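PDB 5N6G: GTN Reductase, which is a flavoprotein of the Old Yellow Enzyme family that probably reduces activated carbon-carbon double bonds, using bound FMN and NADH or NADPH. Local coordinates for residues G31-N35 against R74-E78; V101-S105 against A237-F241; I204-A208 against P247-V252; N348-T354 against D365-L369. One frame throughout, in Å; residues are numbered along the deposited sequence.

All four contacts join loops and helices around the strands of a TIM barrel with FMN, but they tie different layers of it. Contacts 1 and 2 are largely buried and involve the loops that follow barrel strands: contact 1 presses one such loop on a helix by van der Waals packing, with no hydrogen bond between the segments, whereas contact 2 joins two loops beside the bound 2-phenylacrylic acid through a charged, hydrated side chain. Contact 3, partly buried, is helix-to-helix packing on the outer wall, across the chain's centre from contacts 1 and 4. Contact 4 lies at the surface, where the C-terminal tail is held by hydrogen bonds to the loop after helix 337-343. No two contacts touch; only 2 and 3 alternate along the chain.

Contact 1 of 4, residues G31-N35 against R74-E78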
loop_
_atom_site.group_PDB
_atom_site.type_symbol
_atom_site.label_atom_id
_atom_site.label_comp_id
_atom_site.label_asym_id
_atom_site.label_seq_id
_atom_site.Cartn_x
_atom_site.Cartn_y
_atom_site.Cartn_z
ATOM N N GLY A 31 4.914 16.291 -11.008
ATOM C CA GLY A 31 6.300 16.415 -10.627
ATOM C C GLY A 31 6.690 15.562 -9.455
ATOM O O GLY A 31 7.797 15.729 -8.932
ATOM N N ALA A 32 5.795 14.678 -9.002
ATOM C CA ALA A 32 6.071 13.781 -7.884
ATOM C C ALA A 32 6.197 14.533 -6.562
ATOM O O ALA A 32 6.884 14.070 -5.644
ATOM C CB ALA A 32 7.338 12.950 -8.136
ATOM N N ILE A 33 5.509 15.671 -6.446
ATOM C CA ILE A 33 5.621 16.557 -5.293
ATOM C C ILE A 33 4.215 16.815 -4.771
ATOM O O ILE A 33 3.368 17.340 -5.502
ATOM C CB ILE A 33 6.308 17.889 -5.664
ATOM C CG1 ILE A 33 7.749 17.623 -6.124
ATOM C CG2 ILE A 33 6.305 18.870 -4.496
ATOM C CD1 ILE A 33 8.388 18.803 -6.859
ATOM N N PRO A 34 3.904 16.482 -3.510
ATOM C CA PRO A 34 2.589 16.841 -2.972
ATOM C C PRO A 34 2.399 18.346 -2.947
ATOM O O PRO A 34 3.333 19.108 -2.697
ATOM C CB PRO A 34 2.611 16.272 -1.546
ATOM C CG PRO A 34 3.656 15.226 -1.562
ATOM C CD PRO A 34 4.705 15.772 -2.503
ATOM N N ASN A 35 1.147 18.767 -3.167
ATOM C CA ASN A 35 0.819 20.180 -3.291
ATOM C C ASN A 35 -0.290 20.569 -2.318
ATOM O O ASN A 35 -0.660 19.778 -1.440
ATOM C CB ASN A 35 0.450 20.471 -4.738
ATOM C CG ASN A 35 -0.682 19.603 -5.221
ATOM O OD1 ASN A 35 -1.672 19.399 -4.507
ATOM N ND2 ASN A 35 -0.515 19.020 -6.406
ATOM N N ARG A 74 13.627 16.644 -2.421
ATOM C CA ARG A 74 13.506 17.485 -1.236
ATOM C C ARG A 74 12.170 18.197 -1.222
ATOM O O ARG A 74 11.539 18.334 -0.167
ATOM C CB ARG A 74 14.626 18.531 -1.176
ATOM C CG ARG A 74 16.018 17.960 -1.121
ATOM C CD ARG A 74 16.231 17.119 0.131
ATOM N NE ARG A 74 15.967 17.845 1.366
ATOM C CZ ARG A 74 15.762 17.249 2.538
ATOM N NH1 ARG A 74 15.776 15.925 2.630
ATOM N NH2 ARG A 74 15.535 17.972 3.616
ATOM N N GLU A 75 11.749 18.693 -2.383
ATOM C CA GLU A 75 10.476 19.387 -2.487
ATOM C C GLU A 75 9.320 18.474 -2.122
ATOM O O GLU A 75 8.309 18.945 -1.587
ATOM C CB GLU A 75 10.297 19.915 -3.905
ATOM C CG GLU A 75 11.248 21.058 -4.257
ATOM C CD GLU A 75 12.634 20.603 -4.727
ATOM O OE1 GLU A 75 12.906 19.371 -4.753
ATOM O OE2 GLU A 75 13.444 21.495 -5.095
ATOM N N ALA A 76 9.451 17.175 -2.406
ATOM C CA ALA A 76 8.392 16.222 -2.077
ATOM C C ALA A 76 8.315 16.019 -0.572
ATOM O O ALA A 76 7.225 15.969 0.007
ATOM C CB ALA A 76 8.630 14.878 -2.774
ATOM N N ILE A 77 9.468 15.895 0.082
ATOM C CA ILE A 77 9.488 15.804 1.534
ATOM C C ILE A 77 8.817 17.026 2.156
ATOM O O ILE A 77 8.034 16.908 3.102
ATOM C CB ILE A 77 10.939 15.618 2.018
ATOM C CG1 ILE A 77 11.416 14.223 1.606
ATOM C CG2 ILE A 77 11.026 15.816 3.521
ATOM C CD1 ILE A 77 12.894 13.947 1.848
ATOM N N GLU A 78 9.111 18.219 1.637
ATOM C CA GLU A 78 8.485 19.433 2.146
ATOM C C GLU A 78 6.982 19.403 1.924
ATOM O O GLU A 78 6.209 19.778 2.806
ATOM C CB GLU A 78 9.101 20.664 1.466
ATOM C CG GLU A 78 8.470 21.978 1.898
ATOM C CD GLU A 78 8.671 22.272 3.380
ATOM O OE1 GLU A 78 9.603 21.700 3.985
ATOM O OE2 GLU A 78 7.893 23.077 3.938
#
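In this TIM barrel the loop that follows the first barrel strand, 19-21, lies against the opening turn of helix 74-89, with I33 and A76 closest at 4.3 Å between CA atoms. G31 and A32 both have left-handed backbone angles, a conformation easy for glycine but less usual for A32; K73 NZ binds G31 O. A32, buried, has only a methyl to accommodate, and its O sits 3.5 Å from A76 CB. I33 spreads its branches along the helix: CG2 is 3.5 Å from E75 O and CD1 3.7 Å from E75 CB, so the aliphatic root of E75 is covered while its carboxylate leads away. P34 follows, a compact, rigid apolar ring that also touches W80 and I83 of the helix. N35 is the N-cap of helix 36-43, its side chain capping a backbone N of the first turn; ND2 donates separately to R28 O. The small A76 lets P34 CD come within 3.6 Å of A76 O and 4.0 Å of A76 CB.

Contact 2 of 4, residues V101-S105 against A237-F241; sequences VGRIS and ANDIF
Two beta-alpha loops of the TIM barrel, following strands 94-99 and 227-231, meet at the end of the barrel that holds the active site; the bound 2-phenylacrylic acid lies about 5 Å from the N238 side chain. Build V101-I104 as a type II' turn with G102 (55/-128) at its second position, where a glycine is at ease, closed by I104 N to V101 O, 3.2 Å. I104 then centres an inverse gamma turn. N238 and D239 are both left-handed (57/40 and 70/23). The nearest CA atoms, I104 and N238, are 7.3 Å apart.

I104 (m, m) points at N238 (chi1 m), CD1 to CB 3.7 Å. R103 (chi1 p, chi2 and chi3 t) extends its guanidinium to the N238-D239 carbonyls. R103 NE donates to water 1 (2.9 Å), which donates to N238 O (2.7 Å); R103 NH2 gives N238 O a weak bond of 3.4 Å and donates to water 2 (3.1 Å), which donates to D239 O (2.6 Å). R103 NH1 donates directly to I122 O and also to water 3 (2.9 Å), which donates to D239 OD2 (2.8 Å). D239 OD2 accepts from K125 N, N238 OD1 pairs with S126 OG, and N238 ND2 donates to N181 O of the ligand pocket. R103 NH2 and D239 OD2, 4.4 Å apart, form no salt bridge: a buried charge is thus satisfied mainly by carbonyls and ordered water.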
loop_
_atom_site.group_PDB
_atom_site.type_symbol
_atom_site.label_atom_id
_atom_site.label_comp_id
_atom_site.label_asym_id
_atom_site.label_seq_id
_atom_site.Cartn_x
_atom_site.Cartn_y
_atom_site.Cartn_z
ATOM N N VAL A 101 7.153 -0.113 -7.957
ATOM C CA VAL A 101 6.257 -0.805 -8.881
ATOM C C VAL A 101 6.884 -1.969 -9.627
ATOM O O VAL A 101 6.148 -2.753 -10.243
ATOM C CB VAL A 101 5.701 0.129 -9.966
ATOM C CG1 VAL A 101 4.896 1.228 -9.313
ATOM C CG2 VAL A 101 6.810 0.708 -10.833
ATOM N N GLY A 102 8.203 -2.097 -9.615
ATOM C CA GLY A 102 8.841 -3.117 -10.433
ATOM C C GLY A 102 8.452 -3.017 -11.890
ATOM O O GLY A 102 8.560 -1.961 -12.519
ATOM N N ARG A 103 7.996 -4.136 -12.466
ATOM C CA ARG A 103 7.732 -4.178 -13.899
ATOM C C ARG A 103 6.534 -3.340 -14.351
ATOM O O ARG A 103 6.339 -3.193 -15.564
ATOM C CB ARG A 103 7.515 -5.618 -14.353
ATOM C CG ARG A 103 6.207 -6.238 -13.876
ATOM C CD ARG A 103 6.135 -7.697 -14.321
ATOM N NE ARG A 103 4.854 -8.306 -13.961
ATOM C CZ ARG A 103 4.323 -9.350 -14.586
ATOM N NH1 ARG A 103 4.937 -9.958 -15.597
ATOM N NH2 ARG A 103 3.139 -9.812 -14.192
ATOM N N ILE A 104 5.733 -2.817 -13.427
ATOM C CA ILE A 104 4.501 -2.099 -13.796
ATOM C C ILE A 104 4.884 -0.635 -13.968
ATOM O O ILE A 104 4.625 0.219 -13.118
ATOM C CB ILE A 104 3.401 -2.304 -12.761
ATOM C CG1 ILE A 104 3.184 -3.802 -12.492
ATOM C CG2 ILE A 104 2.131 -1.668 -13.228
ATOM C CD1 ILE A 104 2.741 -4.618 -13.713
ATOM N N SER A 105 5.515 -0.334 -15.102
ATOM C CA SER A 105 5.995 1.014 -15.375
ATOM C C SER A 105 6.196 1.173 -16.882
ATOM O O SER A 105 5.871 0.288 -17.677
ATOM C CB SER A 105 7.275 1.292 -14.581
ATOM O OG SER A 105 7.704 2.653 -14.657
ATOM N N ALA A 237 -4.314 -8.590 -9.552
ATOM C CA ALA A 237 -3.869 -7.280 -10.003
ATOM C C ALA A 237 -2.552 -7.367 -10.768
ATOM O O ALA A 237 -1.617 -8.058 -10.367
ATOM C CB ALA A 237 -3.699 -6.363 -8.790
ATOM N N ASN A 238 -2.470 -6.590 -11.846
ATOM C CA ASN A 238 -1.231 -6.410 -12.594
ATOM C C ASN A 238 -0.663 -7.740 -13.091
ATOM O O ASN A 238 0.557 -7.948 -13.149
ATOM C CB ASN A 238 -0.233 -5.604 -11.772
ATOM C CG ASN A 238 -0.725 -4.176 -11.575
ATOM O OD1 ASN A 238 -1.068 -3.507 -12.558
ATOM N ND2 ASN A 238 -0.883 -3.754 -10.327
ATOM N N ASP A 239 -1.564 -8.610 -13.535
ATOM C CA ASP A 239 -1.238 -9.768 -14.366
ATOM C C ASP A 239 -0.462 -10.852 -13.621
ATOM O O ASP A 239 0.210 -11.666 -14.263
ATOM C CB ASP A 239 -0.445 -9.320 -15.604
ATOM C CG ASP A 239 -0.543 -10.279 -16.754
ATOM O OD1 ASP A 239 -1.569 -10.985 -16.868
ATOM O OD2 ASP A 239 0.409 -10.306 -17.593
ATOM N N ILE A 240 -0.556 -10.910 -12.298
ATOM C CA ILE A 240 0.259 -11.798 -11.474
ATOM C C ILE A 240 -0.559 -13.029 -11.103
ATOM O O ILE A 240 -1.801 -12.993 -11.101
ATOM C CB ILE A 240 0.785 -11.042 -10.232
ATOM C CG1 ILE A 240 2.053 -11.686 -9.705
ATOM C CG2 ILE A 240 -0.277 -10.935 -9.144
ATOM C CD1 ILE A 240 2.905 -10.730 -8.909
ATOM N N PHE A 241 0.130 -14.151 -10.884
ATOM C CA PHE A 241 -0.526 -15.428 -10.595
ATOM C C PHE A 241 0.319 -16.251 -9.631
ATOM O O PHE A 241 1.536 -16.338 -9.774
ATOM C CB PHE A 241 -0.782 -16.237 -11.880
ATOM C CG PHE A 241 -1.280 -17.639 -11.653
ATOM C CD1 PHE A 241 -2.641 -17.913 -11.536
ATOM C CD2 PHE A 241 -0.391 -18.701 -11.600
ATOM C CE1 PHE A 241 -3.089 -19.235 -11.337
ATOM C CE2 PHE A 241 -0.834 -19.990 -11.409
ATOM C CZ PHE A 241 -2.200 -20.249 -11.276
HETATM O O HOH W 1 2.947 -7.805 -11.817
HETATM O O HOH W 2 2.526 -12.858 -14.454
HETATM O O HOH W 3 3.051 -11.284 -17.437
#

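Contact 3 of 4, residues I204-A208 against P247-V252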
loop_
_atom_site.group_PDB
_atom_site.type_symbol
_atom_site.label_atom_id
_atom_site.label_comp_id
_atom_site.label_asym_id
_atom_site.label_seq_id
_atom_site.Cartn_x
_atom_site.Cartn_y
_atom_site.Cartn_z
ATOM N N ILE A 204 9.981 -21.345 -1.542
ATOM C CA ILE A 204 9.224 -20.337 -0.807
ATOM C C ILE A 204 10.164 -19.430 -0.024
ATOM O O ILE A 204 9.998 -18.206 -0.010
ATOM C CB ILE A 204 8.209 -21.038 0.117
ATOM C CG1 ILE A 204 7.039 -21.548 -0.718
ATOM C CG2 ILE A 204 7.755 -20.135 1.265
ATOM C CD1 ILE A 204 6.155 -22.544 0.042
ATOM N N GLU A 205 11.152 -20.017 0.660
ATOM C CA GLU A 205 12.099 -19.229 1.442
ATOM C C GLU A 205 12.846 -18.245 0.559
ATOM O O GLU A 205 13.092 -17.098 0.956
ATOM C CB GLU A 205 13.099 -20.155 2.146
ATOM C CG GLU A 205 12.483 -21.102 3.211
ATOM C CD GLU A 205 11.705 -22.339 2.673
ATOM O OE1 GLU A 205 11.701 -22.653 1.454
ATOM O OE2 GLU A 205 11.080 -23.020 3.515
ATOM N N ASN A 206 13.243 -18.685 -0.631
ATOM C CA ASN A 206 13.970 -17.806 -1.539
ATOM C C ASN A 206 13.072 -16.711 -2.084
ATOM O O ASN A 206 13.511 -15.561 -2.233
ATOM C CB ASN A 206 14.568 -18.612 -2.683
ATOM C CG ASN A 206 15.810 -19.372 -2.276
ATOM O OD1 ASN A 206 16.228 -19.337 -1.105
ATOM N ND2 ASN A 206 16.427 -20.037 -3.237
ATOM N N ARG A 207 11.822 -17.053 -2.439
ATOM C CA ARG A 207 10.911 -16.042 -2.974
ATOM C C ARG A 207 10.495 -15.004 -1.928
ATOM O O ARG A 207 10.200 -13.856 -2.292
ATOM C CB ARG A 207 9.690 -16.717 -3.595
ATOM C CG ARG A 207 10.081 -17.459 -4.902
ATOM C CD ARG A 207 8.878 -17.950 -5.663
ATOM N NE ARG A 207 8.372 -19.217 -5.146
ATOM C CZ ARG A 207 7.092 -19.484 -4.906
ATOM N NH1 ARG A 207 6.145 -18.569 -5.071
ATOM N NH2 ARG A 207 6.753 -20.702 -4.512
ATOM N N ALA A 208 10.466 -15.374 -0.647
ATOM C CA ALA A 208 10.180 -14.448 0.442
ATOM C C ALA A 208 11.387 -13.618 0.865
ATOM O O ALA A 208 11.230 -12.680 1.647
ATOM C CB ALA A 208 9.669 -15.233 1.647
ATOM N N PRO A 247 0.849 -21.974 1.534
ATOM C CA PRO A 247 2.156 -22.215 2.177
ATOM C C PRO A 247 3.089 -21.032 2.054
ATOM O O PRO A 247 3.893 -20.778 2.965
ATOM C CB PRO A 247 2.697 -23.465 1.455
ATOM C CG PRO A 247 1.850 -23.627 0.243
ATOM C CD PRO A 247 0.519 -22.994 0.521
ATOM N N LEU A 248 2.989 -20.301 0.938
ATOM C CA LEU A 248 3.830 -19.143 0.695
ATOM C C LEU A 248 3.546 -18.057 1.706
ATOM O O LEU A 248 4.463 -17.558 2.386
ATOM C CB LEU A 248 3.545 -18.621 -0.709
ATOM C CG LEU A 248 4.264 -17.364 -1.191
ATOM C CD1 LEU A 248 5.777 -17.555 -1.259
ATOM C CD2 LEU A 248 3.664 -16.958 -2.541
ATOM N N TYR A 249 2.275 -17.668 1.799
ATOM C CA TYR A 249 1.891 -16.548 2.646
ATOM C C TYR A 249 1.888 -16.918 4.125
ATOM O O TYR A 249 2.230 -16.077 4.958
ATOM C CB TYR A 249 0.540 -16.005 2.187
ATOM C CG TYR A 249 0.742 -15.000 1.089
ATOM C CD1 TYR A 249 0.963 -13.653 1.384
ATOM C CD2 TYR A 249 0.804 -15.404 -0.234
ATOM C CE1 TYR A 249 1.171 -12.734 0.382
ATOM C CE2 TYR A 249 1.038 -14.502 -1.240
ATOM C CZ TYR A 249 1.221 -13.172 -0.932
ATOM O OH TYR A 249 1.453 -12.306 -1.960
ATOM N N ASN A 250 1.566 -18.165 4.474
ATOM C CA ASN A 250 1.723 -18.573 5.863
ATOM C C ASN A 250 3.179 -18.480 6.276
ATOM O O ASN A 250 3.477 -18.024 7.377
ATOM C CB ASN A 250 1.171 -19.976 6.082
ATOM C CG ASN A 250 -0.366 -20.000 6.227
ATOM O OD1 ASN A 250 -1.078 -19.071 5.801
ATOM N ND2 ASN A 250 -0.873 -21.074 6.818
ATOM N N TYR A 251 4.105 -18.868 5.395
ATOM C CA TYR A 251 5.526 -18.726 5.707
ATOM C C TYR A 251 5.890 -17.263 5.901
ATOM O O TYR A 251 6.593 -16.911 6.853
ATOM C CB TYR A 251 6.387 -19.345 4.603
ATOM C CG TYR A 251 7.864 -19.064 4.787
ATOM C CD1 TYR A 251 8.642 -19.871 5.593
ATOM C CD2 TYR A 251 8.461 -17.986 4.164
ATOM C CE1 TYR A 251 9.989 -19.595 5.778
ATOM C CE2 TYR A 251 9.774 -17.698 4.349
ATOM C CZ TYR A 251 10.542 -18.505 5.151
ATOM O OH TYR A 251 11.895 -18.237 5.353
ATOM N N VAL A 252 5.436 -16.400 4.993
ATOM C CA VAL A 252 5.763 -14.975 5.078
ATOM C C VAL A 252 5.344 -14.419 6.431
ATOM O O VAL A 252 6.137 -13.766 7.121
ATOM C CB VAL A 252 5.110 -14.199 3.923
ATOM C CG1 VAL A 252 5.128 -12.704 4.188
ATOM C CG2 VAL A 252 5.863 -14.524 2.625
HETATM O O HOH W 4 12.972 -16.267 3.579
#
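I204, Y251 and L248 carry most of this interface, where segments 204-208 and 247-252 of two successive outer helices of the TIM barrel cross at -60°, their axes 9.9 Å apart at closest approach. I204 points straight across. Its CD1 lies 3.8 Å from P247 CB, and its CG2 reaches both Y251 CD2 (3.7 Å) and L248 CD1 (4.1 Å), so a branched chain fills the gap between three partners. Y251 returns the gesture: its ring presents an edge to the A208 methyl, CE2 to CB 3.7 Å, which works because A208 is small; water 4 is 2.9 Å from Y251 OH and donates to E205 O at 2.8 Å. L248 lays CD1 over one face of the R207 guanidinium, whose NH1 is committed to L189 O and to a salt bridge with E242. With no direct hydrogen bond between the segments, the packing is apolar at its centre, while Y251 OH is met by water 4 and R207 by L189 O and E242.

Contact 4 of 4, residues N348-T354 against D365-L369; sequences NAPNQPT and DYPAL
Past the last helix of the TIM barrel domain, 337-343, the C-terminal tail doubles back, so that N348-N351 and Y366-L369, both extended, run in opposite directions without pairing as strands. Their closest CA atoms, N348 and Y366, are 7.6 Å apart. After N351 the first segment curls through a 3-10 turn at Q352-P353, closed by T354 N to N351 O, 3.1 Å; P350, P353 and P367 fix their own phi and so suit these paths.

The side chains make the join. N348 (chi1 m) points at the tail, where its ND2 donates to P367 O (3.0 Å, 143°) and also to A333 O: an amide NH2 has a proton for each. Y366 (chi1 m, chi2 -87°) reaches the other way along the first segment, with A349 O 3.6 Å from CE1 at its ring edge, and it also touches I332 and A333 of helix 329-333. P350 packs on that helix too, beside K329, an FMN-binding residue, which puts the P350 side chain about 8 Å from the bound FMN. Tyrosine suits its place by length: N351 N donates to Y366 OH over 2.8 Å (162°), and water 5, 2.7 Å from Y366 OH, donates to T354 OG1 at 2.8 Å.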
loop_
_atom_site.group_PDB
_atom_site.type_symbol
_atom_site.label_atom_id
_atom_site.label_comp_id
_atom_site.label_asym_id
_atom_site.label_seq_id
_atom_site.Cartn_x
_atom_site.Cartn_y
_atom_site.Cartn_z
ATOM N N ASN A 348 -22.029 9.077 0.886
ATOM C CA ASN A 348 -21.943 9.514 -0.498
ATOM C C ASN A 348 -21.447 8.360 -1.362
ATOM O O ASN A 348 -20.662 7.523 -0.915
ATOM C CB ASN A 348 -20.955 10.675 -0.664
ATOM C CG ASN A 348 -21.331 11.912 0.124
ATOM O OD1 ASN A 348 -22.489 12.334 0.170
ATOM N ND2 ASN A 348 -20.330 12.531 0.718
ATOM N N ALA A 349 -21.869 8.356 -2.628
ATOM C CA ALA A 349 -21.423 7.356 -3.598
ATOM C C ALA A 349 -20.144 7.821 -4.312
ATOM O O ALA A 349 -20.048 8.991 -4.717
ATOM C CB ALA A 349 -22.509 7.099 -4.636
ATOM N N PRO A 350 -19.152 6.951 -4.508
ATOM C CA PRO A 350 -17.947 7.372 -5.231
ATOM C C PRO A 350 -18.222 7.578 -6.716
ATOM O O PRO A 350 -19.055 6.898 -7.321
ATOM C CB PRO A 350 -16.961 6.211 -5.008
ATOM C CG PRO A 350 -17.592 5.327 -4.001
ATOM C CD PRO A 350 -19.060 5.547 -4.089
ATOM N N ASN A 351 -17.500 8.531 -7.302
ATOM C CA ASN A 351 -17.565 8.833 -8.732
ATOM C C ASN A 351 -16.314 8.265 -9.401
ATOM O O ASN A 351 -15.251 8.899 -9.409
ATOM C CB ASN A 351 -17.696 10.337 -8.950
ATOM C CG ASN A 351 -17.821 10.709 -10.422
ATOM O OD1 ASN A 351 -16.879 11.223 -11.030
ATOM N ND2 ASN A 351 -18.988 10.438 -11.004
ATOM N N GLN A 352 -16.433 7.059 -9.960
ATOM C CA GLN A 352 -15.265 6.390 -10.527
ATOM C C GLN A 352 -14.545 7.209 -11.593
ATOM O O GLN A 352 -13.301 7.157 -11.637
ATOM C CB GLN A 352 -15.678 5.026 -11.100
ATOM C CG GLN A 352 -14.507 4.081 -11.360
ATOM C CD GLN A 352 -13.795 4.346 -12.679
ATOM O OE1 GLN A 352 -14.360 4.937 -13.601
ATOM N NE2 GLN A 352 -12.543 3.905 -12.772
ATOM N N PRO A 353 -15.225 7.957 -12.462
ATOM C CA PRO A 353 -14.507 8.715 -13.503
ATOM C C PRO A 353 -13.534 9.751 -12.978
ATOM O O PRO A 353 -12.685 10.210 -13.751
ATOM C CB PRO A 353 -15.635 9.383 -14.292
ATOM C CG PRO A 353 -16.806 8.494 -14.087
ATOM C CD PRO A 353 -16.681 7.952 -12.694
ATOM N N THR A 354 -13.653 10.179 -11.719
ATOM C CA THR A 354 -12.715 11.140 -11.153
ATOM C C THR A 354 -11.782 10.499 -10.130
ATOM O O THR A 354 -11.123 11.203 -9.355
ATOM C CB THR A 354 -13.470 12.336 -10.549
ATOM O OG1 THR A 354 -14.482 11.888 -9.636
ATOM C CG2 THR A 354 -14.117 13.166 -11.647
ATOM N N ASP A 365 -14.131 17.805 -3.167
ATOM C CA ASP A 365 -15.454 18.412 -3.160
ATOM C C ASP A 365 -16.557 17.436 -2.793
ATOM O O ASP A 365 -17.732 17.755 -2.985
ATOM C CB ASP A 365 -15.760 19.056 -4.517
ATOM C CG ASP A 365 -15.908 18.034 -5.629
ATOM O OD1 ASP A 365 -15.486 16.873 -5.446
ATOM O OD2 ASP A 365 -16.467 18.404 -6.679
ATOM N N TYR A 366 -16.225 16.251 -2.284
ATOM C CA TYR A 366 -17.272 15.434 -1.694
ATOM C C TYR A 366 -17.683 16.039 -0.355
ATOM O O TYR A 366 -16.816 16.346 0.470
ATOM C CB TYR A 366 -16.801 14.025 -1.466
ATOM C CG TYR A 366 -16.617 13.146 -2.663
ATOM C CD1 TYR A 366 -17.676 12.407 -3.169
ATOM C CD2 TYR A 366 -15.352 12.961 -3.233
ATOM C CE1 TYR A 366 -17.503 11.540 -4.239
ATOM C CE2 TYR A 366 -15.171 12.083 -4.298
ATOM C CZ TYR A 366 -16.255 11.376 -4.802
ATOM O OH TYR A 366 -16.103 10.482 -5.865
ATOM N N PRO A 367 -18.970 16.184 -0.085
ATOM C CA PRO A 367 -19.400 16.908 1.110
ATOM C C PRO A 367 -19.338 16.074 2.376
ATOM O O PRO A 367 -19.546 14.855 2.375
ATOM C CB PRO A 367 -20.849 17.282 0.784
ATOM C CG PRO A 367 -21.305 16.200 -0.108
ATOM C CD PRO A 367 -20.107 15.844 -0.954
ATOM N N ALA A 368 -19.034 16.766 3.466
ATOM C CA ALA A 368 -19.225 16.225 4.797
ATOM C C ALA A 368 -20.665 16.458 5.247
ATOM O O ALA A 368 -21.431 17.202 4.631
ATOM C CB ALA A 368 -18.237 16.854 5.779
ATOM N N LEU A 369 -21.035 15.797 6.335
ATOM C CA LEU A 369 -22.338 16.024 6.933
ATOM C C LEU A 369 -22.448 17.454 7.466
ATOM O O LEU A 369 -21.450 18.107 7.790
ATOM C CB LEU A 369 -22.581 15.039 8.078
ATOM C CG LEU A 369 -22.689 13.546 7.775
ATOM C CD1 LEU A 369 -22.652 12.768 9.082
ATOM C CD2 LEU A 369 -23.956 13.219 6.994
HETATM O O HOH W 5 -13.804 10.490 -7.285
#